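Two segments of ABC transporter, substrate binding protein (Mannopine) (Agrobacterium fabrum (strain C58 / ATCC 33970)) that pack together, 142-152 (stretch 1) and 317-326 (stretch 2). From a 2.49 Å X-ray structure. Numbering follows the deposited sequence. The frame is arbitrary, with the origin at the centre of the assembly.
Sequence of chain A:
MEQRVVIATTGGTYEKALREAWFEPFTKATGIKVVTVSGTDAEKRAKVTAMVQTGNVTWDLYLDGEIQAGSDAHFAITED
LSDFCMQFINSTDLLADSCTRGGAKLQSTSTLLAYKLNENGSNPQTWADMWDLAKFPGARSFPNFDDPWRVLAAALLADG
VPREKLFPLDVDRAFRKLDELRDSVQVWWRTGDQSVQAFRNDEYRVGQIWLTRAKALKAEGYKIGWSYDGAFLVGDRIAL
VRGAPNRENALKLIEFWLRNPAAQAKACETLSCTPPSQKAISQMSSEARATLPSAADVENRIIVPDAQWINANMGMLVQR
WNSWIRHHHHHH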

ATOM      1  N   PHE A 142      11.533 -11.169  -7.908  1.00 51.48           N
ATOM      2  CA  PHE A 142      11.378 -10.207  -6.818  1.00 49.94           C
ATOM      3  C   PHE A 142      11.437  -8.836  -7.418  1.00 54.14           C
ATOM      4  O   PHE A 142      12.166  -8.673  -8.393  1.00 54.59           O
ATOM      5  CB  PHE A 142      12.530 -10.309  -5.804  1.00 52.68           C
ATOM      6  CG  PHE A 142      12.411 -11.348  -4.727  1.00 53.58           C
ATOM      7  CD1 PHE A 142      11.491 -11.201  -3.696  1.00 54.40           C
ATOM      8  CD2 PHE A 142      13.258 -12.450  -4.707  1.00 57.70           C
ATOM      9  CE1 PHE A 142      11.389 -12.162  -2.686  1.00 55.00           C
ATOM     10  CE2 PHE A 142      13.155 -13.411  -3.698  1.00 60.37           C
ATOM     11  CZ  PHE A 142      12.226 -13.256  -2.688  1.00 55.89           C
ATOM     12  N   PRO A 143      10.781  -7.806  -6.825  1.00 51.18           N
ATOM     13  CA  PRO A 143      10.959  -6.446  -7.362  1.00 51.31           C
ATOM     14  C   PRO A 143      12.373  -5.934  -7.128  1.00 59.98           C
ATOM     15  O   PRO A 143      13.058  -6.309  -6.171  1.00 60.75           O
ATOM     16  CB  PRO A 143       9.959  -5.603  -6.589  1.00 50.19           C
ATOM     17  CG  PRO A 143       9.665  -6.355  -5.359  1.00 53.43           C
ATOM     18  CD  PRO A 143       9.880  -7.813  -5.651  1.00 50.14           C
ATOM     19  N   ASN A 144      12.818  -5.116  -8.046  1.00 60.24           N
ATOM     20  CA  ASN A 144      14.099  -4.454  -7.964  1.00 63.40           C
ATOM     21  C   ASN A 144      13.889  -2.967  -8.173  1.00 71.13           C
ATOM     22  O   ASN A 144      14.201  -2.394  -9.225  1.00 72.67           O
ATOM     23  CB  ASN A 144      15.157  -5.063  -8.892  1.00 65.85           C
ATOM     24  CG  ASN A 144      16.441  -4.262  -8.954  1.00 80.00           C
ATOM     25  OD1 ASN A 144      16.994  -3.828  -7.927  1.00 65.20           O
ATOM     26  ND2 ASN A 144      16.887  -3.985 -10.170  1.00 73.80           N
ATOM     27  N   PHE A 145      13.249  -2.377  -7.180  1.00 68.89           N
ATOM     28  CA  PHE A 145      13.075  -0.946  -7.071  1.00 70.68           C
ATOM     29  C   PHE A 145      13.883  -0.577  -5.830  1.00 79.43           C
ATOM     30  O   PHE A 145      14.270  -1.482  -5.066  1.00 79.53           O
ATOM     31  CB  PHE A 145      11.604  -0.476  -7.059  1.00 69.99           C
ATOM     32  CG  PHE A 145      10.536  -1.350  -6.436  1.00 68.29           C
ATOM     33  CD1 PHE A 145      10.639  -1.763  -5.109  1.00 69.34           C
ATOM     34  CD2 PHE A 145       9.364  -1.646  -7.134  1.00 67.70           C
ATOM     35  CE1 PHE A 145       9.616  -2.502  -4.515  1.00 68.09           C
ATOM     36  CE2 PHE A 145       8.344  -2.381  -6.538  1.00 67.78           C
ATOM     37  CZ  PHE A 145       8.472  -2.793  -5.230  1.00 65.29           C
ATOM     38  N   ASP A 146      14.241   0.711  -5.704  1.00 77.80           N
ATOM     39  CA  ASP A 146      15.159   1.272  -4.715  1.00 78.90           C
ATOM     40  C   ASP A 146      14.960   0.827  -3.250  1.00 81.54           C
ATOM     41  O   ASP A 146      15.978   0.620  -2.581  1.00 84.14           O
ATOM     42  CB  ASP A 146      15.208   2.795  -4.821  1.00 81.79           C
ATOM     43  CG  ASP A 146      15.979   3.258  -6.050  1.00 95.72           C
ATOM     44  OD1 ASP A 146      17.161   2.851  -6.207  1.00 98.04           O
ATOM     45  OD2 ASP A 146      15.410   4.028  -6.850  1.00103.81           O
ATOM     46  N   ASP A 147      13.726   0.634  -2.745  1.00 73.97           N
ATOM     47  CA  ASP A 147      13.650   0.146  -1.360  1.00 72.28           C
ATOM     48  C   ASP A 147      13.411  -1.361  -1.314  1.00 69.84           C
ATOM     49  O   ASP A 147      12.389  -1.841  -1.808  1.00 69.10           O
ATOM     50  CB  ASP A 147      12.662   0.921  -0.456  1.00 73.75           C
ATOM     51  CG  ASP A 147      12.911   0.788   1.055  1.00 85.84           C
ATOM     52  OD1 ASP A 147      13.180  -0.343   1.522  1.00 84.28           O
ATOM     53  OD2 ASP A 147      12.746   1.798   1.777  1.00 93.94           O
ATOM     54  N   PRO A 148      14.350  -2.109  -0.685  1.00 62.07           N
ATOM     55  CA  PRO A 148      14.212  -3.572  -0.614  1.00 59.05           C
ATOM     56  C   PRO A 148      13.519  -4.140   0.644  1.00 55.33           C
ATOM     57  O   PRO A 148      13.540  -5.361   0.844  1.00 54.22           O
ATOM     58  CB  PRO A 148      15.678  -3.998  -0.599  1.00 63.18           C
ATOM     59  CG  PRO A 148      16.345  -2.945   0.237  1.00 68.13           C
ATOM     60  CD  PRO A 148      15.639  -1.670  -0.094  1.00 63.76           C
ATOM     61  N   TRP A 149      12.992  -3.285   1.527  1.00 47.42           N
ATOM     62  CA  TRP A 149      12.490  -3.743   2.821  1.00 46.05           C
ATOM     63  C   TRP A 149      11.544  -4.961   2.750  1.00 48.70           C
ATOM     64  O   TRP A 149      11.649  -5.840   3.620  1.00 49.60           O
ATOM     65  CB  TRP A 149      11.884  -2.596   3.650  1.00 44.33           C
ATOM     66  CG  TRP A 149      10.515  -2.123   3.253  1.00 43.97           C
ATOM     67  CD1 TRP A 149      10.204  -1.064   2.439  1.00 46.42           C
ATOM     68  CD2 TRP A 149       9.260  -2.668   3.701  1.00 42.70           C
ATOM     69  NE1 TRP A 149       8.840  -0.928   2.340  1.00 44.24           N
ATOM     70  CE2 TRP A 149       8.235  -1.899   3.109  1.00 45.43           C
ATOM     71  CE3 TRP A 149       8.901  -3.753   4.533  1.00 43.31           C
ATOM     72  CZ2 TRP A 149       6.884  -2.138   3.371  1.00 43.45           C
ATOM     73  CZ3 TRP A 149       7.561  -3.993   4.777  1.00 43.12           C
ATOM     74  CH2 TRP A 149       6.574  -3.171   4.232  1.00 42.83           C
ATOM     75  N   ARG A 150      10.643  -5.025   1.721  1.00 40.39           N
ATOM     76  CA  ARG A 150       9.706  -6.138   1.542  1.00 37.09           C
ATOM     77  C   ARG A 150      10.417  -7.404   1.066  1.00 40.77           C
ATOM     78  O   ARG A 150       9.957  -8.497   1.340  1.00 40.60           O
ATOM     79  CB  ARG A 150       8.621  -5.775   0.538  1.00 35.23           C
ATOM     80  CG  ARG A 150       7.499  -4.900   1.053  1.00 40.35           C
ATOM     81  CD  ARG A 150       6.592  -4.815  -0.124  1.00 43.77           C
ATOM     82  NE  ARG A 150       6.058  -3.486  -0.413  1.00 51.49           N
ATOM     83  CZ  ARG A 150       6.744  -2.474  -0.922  1.00 59.56           C
ATOM     84  NH1 ARG A 150       8.056  -2.580  -1.112  1.00 61.88           N
ATOM     85  NH2 ARG A 150       6.144  -1.327  -1.179  1.00 43.78           N
ATOM     86  N   VAL A 151      11.489  -7.259   0.293  1.00 39.15           N
ATOM     87  CA  VAL A 151      12.282  -8.397  -0.187  1.00 40.71           C
ATOM     88  C   VAL A 151      13.051  -8.991   1.024  1.00 46.55           C
ATOM     89  O   VAL A 151      13.077 -10.212   1.199  1.00 46.05           O
ATOM     90  CB  VAL A 151      13.215  -8.000  -1.366  1.00 44.88           C
ATOM     91  CG1 VAL A 151      14.212  -9.096  -1.697  1.00 46.45           C
ATOM     92  CG2 VAL A 151      12.399  -7.659  -2.601  1.00 43.80           C
ATOM     93  N   LEU A 152      13.633  -8.111   1.863  1.00 43.70           N
ATOM     94  CA  LEU A 152      14.360  -8.436   3.088  1.00 44.72           C
ATOM     95  C   LEU A 152      13.452  -9.066   4.138  1.00 46.64           C
ATOM     96  O   LEU A 152      13.801 -10.104   4.697  1.00 45.80           O
ATOM     97  CB  LEU A 152      15.047  -7.165   3.641  1.00 46.29           C
ATOM     98  CG  LEU A 152      16.170  -6.546   2.761  1.00 51.49           C
ATOM     99  CD1 LEU A 152      16.741  -5.306   3.406  1.00 52.20           C
ATOM    100  CD2 LEU A 152      17.296  -7.532   2.517  1.00 51.78           C
TER
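Stretch 2 (317-326) LVQRWNSWIR

Trp321 is the centrepiece of this contact: the other stretch covers more of it than of any other residue here. It projects from a helix already under way at Leu317, and with chi1 in the t well its indole reaches across to the loop and first helical turn of stretch 1. Pro148 lies over one face of the ring, its CB 3.4 Å from CE3 of Trp321. Val151, one turn further on, approaches the same ring obliquely, with CG1 3.6 Å from CH2 of Trp321. The rule here is simple: a proline covers one face of the aromatic ring, and a beta-branched valine meets the ring obliquely; both are buried.

One helical turn before Trp321, Leu317 provides the second apolar anchor. The spacing is that of the helix itself, in which Trp321 N donates to Leu317 O at 2.8 Å, so both side chains point toward stretch 1. Leu317 fits among three residues: its CB is 4.1 Å from CD of Pro148, its CD1 is 4.2 Å from CB of Trp149, and its CD2 is 3.8 Å from CD1 of Leu152. Pro148 thus serves both anchors.

The receiving surface of stretch 1 is a loop turning into a helix. Asp147 caps that helix, its OD1 accepting from Trp149 N at 2.9 Å, and Leu152 N closes the first turn on Pro148 O at 2.9 Å. The same Asp147 OD1 lies 3.9 Å from CD1 of Leu317, so the cap borders the apolar patch. Through the loop the register runs against the helix of stretch 2, from Asn144 near Ile325, their CA atoms 9.1 Å apart, to Asp147 near Val318, with CA atoms 5.9 Å apart; at the turn it reverses, and the CA of Pro148 is nearest that of Trp321, at 6.8 Å. The helix therefore draws away from the loop towards its C-terminal end.

Outward, the contact turns polar. Asn144 bridges the wider gap with its side chain: NE1 of Trp321 donates a hydrogen bond to Asn144 OD1 at 3.2 Å, with an N-H...acceptor angle of 163°. The acceptor sits near the indole plane, where the N-H points, so the tryptophan packs by its face and bonds by its edge. Beside it, Ile325 CG1 is 4.3 Å from Asn144 OD1. At Asp146 the backbone makes the close approach, O lying 3.3 Å from CG2 of Val318. The contact fades at the exposed pair Asp146 and Asn322, whose OD1 atoms stand 4.2 Å apart.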

ATOM      1  N   LEU A 317      19.683   0.918   3.795  1.00 73.36           N
ATOM      2  CA  LEU A 317      19.035  -0.122   2.994  1.00 70.49           C
ATOM      3  C   LEU A 317      19.305  -0.008   1.499  1.00 72.75           C
ATOM      4  O   LEU A 317      19.747  -0.986   0.894  1.00 71.22           O
ATOM      5  CB  LEU A 317      17.517  -0.188   3.264  1.00 67.87           C
ATOM      6  CG  LEU A 317      17.027  -0.673   4.631  1.00 71.76           C
ATOM      7  CD1 LEU A 317      15.500  -0.751   4.646  1.00 69.32           C
ATOM      8  CD2 LEU A 317      17.634  -2.008   5.002  1.00 74.18           C
ATOM      9  N   VAL A 318      19.059   1.193   0.914  1.00 69.74           N
ATOM     10  CA  VAL A 318      19.293   1.521  -0.504  1.00 69.49           C
ATOM     11  C   VAL A 318      20.786   1.302  -0.858  1.00 76.60           C
ATOM     12  O   VAL A 318      21.084   0.663  -1.874  1.00 76.60           O
ATOM     13  CB  VAL A 318      18.791   2.954  -0.837  1.00 71.91           C
ATOM     14  CG1 VAL A 318      19.223   3.394  -2.235  1.00 73.00           C
ATOM     15  CG2 VAL A 318      17.274   3.052  -0.689  1.00 68.15           C
ATOM     16  N   GLN A 319      21.706   1.781   0.019  1.00 74.95           N
ATOM     17  CA  GLN A 319      23.147   1.613  -0.134  1.00 77.90           C
ATOM     18  C   GLN A 319      23.481   0.113  -0.194  1.00 79.84           C
ATOM     19  O   GLN A 319      24.003  -0.363  -1.203  1.00 81.24           O
ATOM     20  CB  GLN A 319      23.889   2.258   1.051  1.00 82.03           C
ATOM     21  CG  GLN A 319      24.277   3.722   0.889  1.00105.34           C
ATOM     22  CD  GLN A 319      25.250   4.183   1.963  1.00132.64           C
ATOM     23  OE1 GLN A 319      25.441   3.528   3.001  1.00128.31           O
ATOM     24  NE2 GLN A 319      25.910   5.319   1.726  1.00128.22           N
ATOM     25  N   ARG A 320      23.122  -0.624   0.874  1.00 72.91           N
ATOM     26  CA  ARG A 320      23.348  -2.051   1.023  1.00 71.76           C
ATOM     27  C   ARG A 320      22.759  -2.891  -0.097  1.00 73.78           C
ATOM     28  O   ARG A 320      23.381  -3.873  -0.477  1.00 75.19           O
ATOM     29  CB  ARG A 320      22.851  -2.527   2.387  1.00 68.87           C
ATOM     30  CG  ARG A 320      23.956  -2.576   3.414  1.00 76.45           C
ATOM     31  CD  ARG A 320      24.172  -3.993   3.873  1.00 76.63           C
ATOM     32  NE  ARG A 320      23.852  -4.101   5.288  1.00 76.95           N
ATOM     33  CZ  ARG A 320      23.887  -5.224   5.988  1.00 91.64           C
ATOM     34  NH1 ARG A 320      23.578  -5.217   7.277  1.00 90.67           N
ATOM     35  NH2 ARG A 320      24.222  -6.370   5.403  1.00 63.71           N
ATOM     36  N   TRP A 321      21.586  -2.518  -0.625  1.00 68.02           N
ATOM     37  CA  TRP A 321      20.923  -3.257  -1.711  1.00 66.63           C
ATOM     38  C   TRP A 321      21.627  -3.063  -3.058  1.00 74.29           C
ATOM     39  O   TRP A 321      21.927  -4.057  -3.724  1.00 74.94           O
ATOM     40  CB  TRP A 321      19.430  -2.893  -1.804  1.00 61.72           C
ATOM     41  CG  TRP A 321      18.678  -3.621  -2.882  1.00 61.11           C
ATOM     42  CD1 TRP A 321      18.316  -3.130  -4.102  1.00 63.94           C
ATOM     43  CD2 TRP A 321      18.190  -4.970  -2.831  1.00 59.56           C
ATOM     44  NE1 TRP A 321      17.620  -4.083  -4.811  1.00 61.95           N
ATOM     45  CE2 TRP A 321      17.545  -5.230  -4.063  1.00 62.52           C
ATOM     46  CE3 TRP A 321      18.209  -5.978  -1.854  1.00 59.90           C
ATOM     47  CZ2 TRP A 321      16.959  -6.469  -4.358  1.00 60.45           C
ATOM     48  CZ3 TRP A 321      17.588  -7.186  -2.135  1.00 60.13           C
ATOM     49  CH2 TRP A 321      16.987  -7.427  -3.378  1.00 59.97           C
ATOM     50  N   ASN A 322      21.882  -1.788  -3.458  1.00 72.33           N
ATOM     51  CA  ASN A 322      22.531  -1.441  -4.725  1.00 74.58           C
ATOM     52  C   ASN A 322      23.893  -2.085  -4.847  1.00 82.98           C
ATOM     53  O   ASN A 322      24.268  -2.520  -5.942  1.00 85.05           O
ATOM     54  CB  ASN A 322      22.608   0.079  -4.915  1.00 76.90           C
ATOM     55  CG  ASN A 322      21.343   0.729  -5.475  1.00 97.27           C
ATOM     56  OD1 ASN A 322      20.259   0.109  -5.637  1.00 74.19           O
ATOM     57  ND2 ASN A 322      21.467   2.021  -5.779  1.00 93.57           N
ATOM     58  N   SER A 323      24.613  -2.182  -3.708  1.00 80.27           N
ATOM     59  CA  SER A 323      25.918  -2.813  -3.586  1.00 83.07           C
ATOM     60  C   SER A 323      25.801  -4.336  -3.729  1.00 86.48           C
ATOM     61  O   SER A 323      26.645  -4.940  -4.392  1.00 88.97           O
ATOM     62  CB  SER A 323      26.551  -2.457  -2.245  1.00 89.30           C
ATOM     63  OG  SER A 323      26.883  -1.081  -2.157  1.00102.72           O
ATOM     64  N   TRP A 324      24.760  -4.952  -3.108  1.00 80.09           N
ATOM     65  CA  TRP A 324      24.467  -6.398  -3.153  1.00 79.43           C
ATOM     66  C   TRP A 324      24.063  -6.833  -4.559  1.00 84.17           C
ATOM     67  O   TRP A 324      24.421  -7.932  -4.987  1.00 85.40           O
ATOM     68  CB  TRP A 324      23.342  -6.767  -2.167  1.00 74.72           C
ATOM     69  CG  TRP A 324      23.065  -8.245  -2.069  1.00 75.33           C
ATOM     70  CD1 TRP A 324      23.754  -9.165  -1.330  1.00 79.78           C
ATOM     71  CD2 TRP A 324      22.012  -8.964  -2.723  1.00 73.32           C
ATOM     72  NE1 TRP A 324      23.188 -10.411  -1.475  1.00 78.12           N
ATOM     73  CE2 TRP A 324      22.134 -10.325  -2.344  1.00 77.39           C
ATOM     74  CE3 TRP A 324      20.968  -8.592  -3.596  1.00 72.63           C
ATOM     75  CZ2 TRP A 324      21.266 -11.318  -2.817  1.00 75.44           C
ATOM     76  CZ3 TRP A 324      20.111  -9.580  -4.069  1.00 72.98           C
ATOM     77  CH2 TRP A 324      20.257 -10.923  -3.673  1.00 74.24           C
ATOM     78  N   ILE A 325      23.315  -5.972  -5.272  1.00 79.77           N
ATOM     79  CA  ILE A 325      22.871  -6.239  -6.633  1.00 80.21           C
ATOM     80  C   ILE A 325      24.053  -6.101  -7.618  1.00 90.14           C
ATOM     81  O   ILE A 325      24.015  -6.677  -8.707  1.00 92.40           O
ATOM     82  CB  ILE A 325      21.608  -5.382  -6.972  1.00 80.41           C
ATOM     83  CG1 ILE A 325      20.520  -6.224  -7.669  1.00 78.44           C
ATOM     84  CG2 ILE A 325      21.917  -4.095  -7.742  1.00 83.19           C
ATOM     85  CD1 ILE A 325      19.741  -7.108  -6.766  1.00 75.83           C
ATOM     86  N   ARG A 326      25.127  -5.393  -7.178  1.00 88.57           N
ATOM     87  CA  ARG A 326      26.394  -5.130  -7.868  1.00 96.71           C
ATOM     88  C   ARG A 326      26.223  -4.127  -8.994  1.00133.35           C
ATOM     89  O   ARG A 326      26.113  -2.933  -8.721  1.00 97.84           O
ATOM     90  CB  ARG A 326      27.107  -6.422  -8.330  1.00 97.35           C
ATOM     91  CG  ARG A 326      27.629  -7.290  -7.193  1.00 99.67           C
ATOM     92  CD  ARG A 326      28.315  -8.516  -7.749  1.00110.42           C
ATOM     93  NE  ARG A 326      27.667  -9.758  -7.330  1.00116.70           N
ATOM     94  CZ  ARG A 326      26.613 -10.303  -7.933  1.00129.17           C
ATOM     95  NH1 ARG A 326      26.055  -9.708  -8.981  1.00114.11           N
ATOM     96  NH2 ARG A 326      26.104 -11.442  -7.486  1.00116.24           N
TER